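Local coordinates for protein SUMO-1 cysteine protease S273R (African swine fever virus pig/Kenya/KEN-50/1950, PDB 6LJ9) that is a cysteine protease that probably matures the viral pp220 and pp62 polyproteins into core-shell proteins and dampens host innate immune signalling, at residues S182-N187 / R241-N246. Sequence-based numbering, arbitrary orientation.
Sequences SIEYFN and RARLDN
E184 and R243 reach for each other from opposite directions and meet as a bidentate salt bridge, the carboxylate at the guanidinium edge, the two planes only 12° apart. R243 NE gives a nearly straight bond to E184 OE1, 2.7 Å long; it enters on the syn lone pair, and OE1 lies in the guanidinium plane. Beside it R243 NH2 bonds to E184 OE2 at a modelled 2.5 Å, a doubtful shortness at this resolution. The glutamate runs extended beyond CG, whereas the arginine folds at chi2 and chi3 (-74° and -67°), which turns its NE/NH2 edge onto the acid. The pair bridges the central sheet and the helix that packs on it within the Ulp1-type catalytic domain: strand 181-186 carries E184 and leads toward N187, inferred to belong to the active site, while helix 232-244, whose first residue C232 is the presumed nucleophile, brings R243 near its C-terminal end. The backbones stand well apart, E184 CA to R243 CA 10.1 Å, and the long side chains span the gap. Both partners are buried, and further polar groups reach their ends: Y239 OH bonds to E184 OE1, D175 forms a second salt bridge with R243 NH2, and the V247 carbonyl takes R243 NH1. S182 OG lies 2.8 Å from E184 OE2, with D179 of the second subunit as its other partner. Just beyond R243, N246 with positive phi closes the helix in a Schellman motif, V247 N bonding to A242 O.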
ATOM      1  N   SER B 182      -0.936 -13.236  11.013  1.00 26.54           N
ATOM      2  CA  SER B 182      -2.132 -13.825  11.593  1.00 19.80           C
ATOM      3  C   SER B 182      -3.043 -14.355  10.498  1.00 20.78           C
ATOM      4  O   SER B 182      -3.228 -13.712   9.461  1.00 24.25           O
ATOM      5  CB  SER B 182      -2.890 -12.809  12.455  1.00 37.24           C
ATOM      6  OG  SER B 182      -3.236 -11.659  11.703  1.00 43.14           O
ATOM      7  N   ILE B 183      -3.600 -15.537  10.739  1.00 23.16           N
ATOM      8  CA  ILE B 183      -4.641 -16.123   9.904  1.00 24.80           C
ATOM      9  C   ILE B 183      -5.945 -15.993  10.675  1.00 33.64           C
ATOM     10  O   ILE B 183      -6.089 -16.561  11.764  1.00 33.06           O
ATOM     11  CB  ILE B 183      -4.331 -17.587   9.560  1.00 23.40           C
ATOM     12  CG1 ILE B 183      -2.960 -17.690   8.889  1.00 17.39           C
ATOM     13  CG2 ILE B 183      -5.409 -18.164   8.660  1.00 18.19           C
ATOM     14  CD1 ILE B 183      -2.379 -19.085   8.899  1.00 36.24           C
ATOM     15  N   GLU B 184      -6.888 -15.233  10.124  1.00 29.71           N
ATOM     16  CA  GLU B 184      -8.059 -14.789  10.866  1.00 23.24           C
ATOM     17  C   GLU B 184      -9.332 -15.357  10.253  1.00 21.89           C
ATOM     18  O   GLU B 184      -9.492 -15.377   9.029  1.00 29.85           O
ATOM     19  CB  GLU B 184      -8.125 -13.260  10.897  1.00 26.70           C
ATOM     20  CG  GLU B 184      -6.822 -12.608  11.335  1.00 31.63           C
ATOM     21  CD  GLU B 184      -6.786 -11.122  11.045  1.00 32.16           C
ATOM     22  OE1 GLU B 184      -7.852 -10.547  10.745  1.00 27.74           O
ATOM     23  OE2 GLU B 184      -5.688 -10.530  11.111  1.00 30.52           O
ATOM     24  N   TYR B 185     -10.232 -15.817  11.121  1.00 25.13           N
ATOM     25  CA  TYR B 185     -11.560 -16.280  10.739  1.00 25.70           C
ATOM     26  C   TYR B 185     -12.582 -15.462  11.512  1.00 28.69           C
ATOM     27  O   TYR B 185     -12.621 -15.520  12.746  1.00 28.39           O
ATOM     28  CB  TYR B 185     -11.729 -17.776  11.026  1.00 23.28           C
ATOM     29  CG  TYR B 185     -13.140 -18.297  10.842  1.00 27.30           C
ATOM     30  CD1 TYR B 185     -14.053 -18.275  11.891  1.00 18.84           C
ATOM     31  CD2 TYR B 185     -13.559 -18.817   9.625  1.00 11.92           C
ATOM     32  CE1 TYR B 185     -15.339 -18.751  11.733  1.00 30.10           C
ATOM     33  CE2 TYR B 185     -14.847 -19.297   9.458  1.00 26.77           C
ATOM     34  CZ  TYR B 185     -15.733 -19.260  10.516  1.00 31.92           C
ATOM     35  OH  TYR B 185     -17.018 -19.732  10.366  1.00 35.96           O
ATOM     36  N   PHE B 186     -13.404 -14.703  10.794  1.00 18.58           N
ATOM     37  CA  PHE B 186     -14.406 -13.837  11.404  1.00 32.52           C
ATOM     38  C   PHE B 186     -15.797 -14.373  11.095  1.00 37.09           C
ATOM     39  O   PHE B 186     -16.165 -14.522   9.926  1.00 31.81           O
ATOM     40  CB  PHE B 186     -14.265 -12.397  10.911  1.00 33.75           C
ATOM     41  CG  PHE B 186     -15.363 -11.490  11.384  1.00 35.43           C
ATOM     42  CD1 PHE B 186     -15.458 -11.135  12.721  1.00 35.66           C
ATOM     43  CD2 PHE B 186     -16.301 -10.992  10.496  1.00 36.24           C
ATOM     44  CE1 PHE B 186     -16.470 -10.302  13.161  1.00 28.29           C
ATOM     45  CE2 PHE B 186     -17.313 -10.158  10.929  1.00 34.09           C
ATOM     46  CZ  PHE B 186     -17.398  -9.812  12.263  1.00 29.87           C
ATOM     47  N   ASN B 187     -16.562 -14.664  12.147  1.00 39.43           N
ATOM     48  CA  ASN B 187     -17.962 -15.065  12.041  1.00 30.17           C
ATOM     49  C   ASN B 187     -18.783 -14.049  12.823  1.00 27.12           C
ATOM     50  O   ASN B 187     -18.653 -13.952  14.048  1.00 22.97           O
ATOM     51  CB  ASN B 187     -18.177 -16.482  12.575  1.00 33.00           C
ATOM     52  CG  ASN B 187     -19.555 -17.038  12.239  1.00 37.37           C
ATOM     53  OD1 ASN B 187     -20.545 -16.308  12.197  1.00 37.80           O
ATOM     54  ND2 ASN B 187     -19.618 -18.343  11.998  1.00 31.96           N
ATOM     55  N   ARG B 241     -12.325  -5.188   4.705  1.00 22.10           N
ATOM     56  CA  ARG B 241     -12.005  -3.794   4.409  1.00 15.38           C
ATOM     57  C   ARG B 241     -11.402  -3.093   5.620  1.00 14.05           C
ATOM     58  O   ARG B 241     -10.456  -2.307   5.482  1.00 25.76           O
ATOM     59  CB  ARG B 241     -13.254  -3.057   3.927  1.00 18.84           C
ATOM     60  CG  ARG B 241     -13.008  -1.601   3.562  1.00 29.74           C
ATOM     61  CD  ARG B 241     -11.894  -1.476   2.536  1.00 31.43           C
ATOM     62  NE  ARG B 241     -11.612  -0.086   2.191  1.00 35.04           N
ATOM     63  CZ  ARG B 241     -12.130   0.543   1.141  1.00 35.70           C
ATOM     64  NH1 ARG B 241     -12.959  -0.094   0.326  1.00 21.30           N
ATOM     65  NH2 ARG B 241     -11.816   1.810   0.905  1.00 25.87           N
ATOM     66  N   ALA B 242     -11.933  -3.362   6.815  1.00 19.71           N
ATOM     67  CA  ALA B 242     -11.384  -2.746   8.020  1.00 12.41           C
ATOM     68  C   ALA B 242      -9.959  -3.220   8.284  1.00 17.64           C
ATOM     69  O   ALA B 242      -9.097  -2.422   8.667  1.00 22.68           O
ATOM     70  CB  ALA B 242     -12.281  -3.044   9.220  1.00 12.44           C
ATOM     71  N   ARG B 243      -9.692  -4.514   8.087  1.00 15.08           N
ATOM     72  CA  ARG B 243      -8.332  -5.016   8.262  1.00 23.95           C
ATOM     73  C   ARG B 243      -7.396  -4.435   7.209  1.00 21.50           C
ATOM     74  O   ARG B 243      -6.217  -4.182   7.487  1.00 21.45           O
ATOM     75  CB  ARG B 243      -8.316  -6.544   8.204  1.00 16.45           C
ATOM     76  CG  ARG B 243      -9.159  -7.227   9.269  1.00 19.28           C
ATOM     77  CD  ARG B 243      -8.523  -7.152  10.646  1.00 19.10           C
ATOM     78  NE  ARG B 243      -7.285  -7.923  10.723  1.00 19.58           N
ATOM     79  CZ  ARG B 243      -6.070  -7.385  10.745  1.00 21.69           C
ATOM     80  NH1 ARG B 243      -5.927  -6.068  10.701  1.00 27.17           N
ATOM     81  NH2 ARG B 243      -5.000  -8.163  10.816  1.00 23.68           N
ATOM     82  N   LEU B 244      -7.905  -4.220   5.992  1.00 16.93           N
ATOM     83  CA  LEU B 244      -7.098  -3.594   4.949  1.00 11.62           C
ATOM     84  C   LEU B 244      -6.736  -2.162   5.319  1.00 20.47           C
ATOM     85  O   LEU B 244      -5.618  -1.707   5.048  1.00 22.74           O
ATOM     86  CB  LEU B 244      -7.841  -3.633   3.614  1.00 18.69           C
ATOM     87  CG  LEU B 244      -7.844  -4.962   2.855  1.00 18.28           C
ATOM     88  CD1 LEU B 244      -8.721  -4.869   1.616  1.00 14.02           C
ATOM     89  CD2 LEU B 244      -6.426  -5.365   2.478  1.00  9.58           C
ATOM     90  N   ASP B 245      -7.668  -1.434   5.936  1.00 23.01           N
ATOM     91  CA  ASP B 245      -7.401  -0.097   6.447  1.00 27.29           C
ATOM     92  C   ASP B 245      -6.792  -0.114   7.842  1.00 31.49           C
ATOM     93  O   ASP B 245      -6.825   0.909   8.537  1.00 34.62           O
ATOM     94  CB  ASP B 245      -8.679   0.742   6.438  1.00 11.61           C
ATOM     95  CG  ASP B 245      -9.104   1.132   5.040  1.00 28.90           C
ATOM     96  OD1 ASP B 245      -8.233   1.160   4.143  1.00 21.96           O
ATOM     97  OD2 ASP B 245     -10.303   1.409   4.837  1.00 33.05           O
ATOM     98  N   ASN B 246      -6.248  -1.258   8.263  1.00 37.73           N
ATOM     99  CA  ASN B 246      -5.449  -1.378   9.479  1.00 40.36           C
ATOM    100  C   ASN B 246      -6.273  -1.183  10.747  1.00 36.13           C
ATOM    101  O   ASN B 246      -5.783  -0.629  11.733  1.00 31.62           O
ATOM    102  CB  ASN B 246      -4.259  -0.412   9.460  1.00 31.63           C
ATOM    103  CG  ASN B 246      -3.127  -0.905   8.577  1.00 52.38           C
ATOM    104  OD1 ASN B 246      -2.302  -1.717   9.003  1.00 60.56           O
ATOM    105  ND2 ASN B 246      -3.084  -0.422   7.341  1.00 61.70           N
TER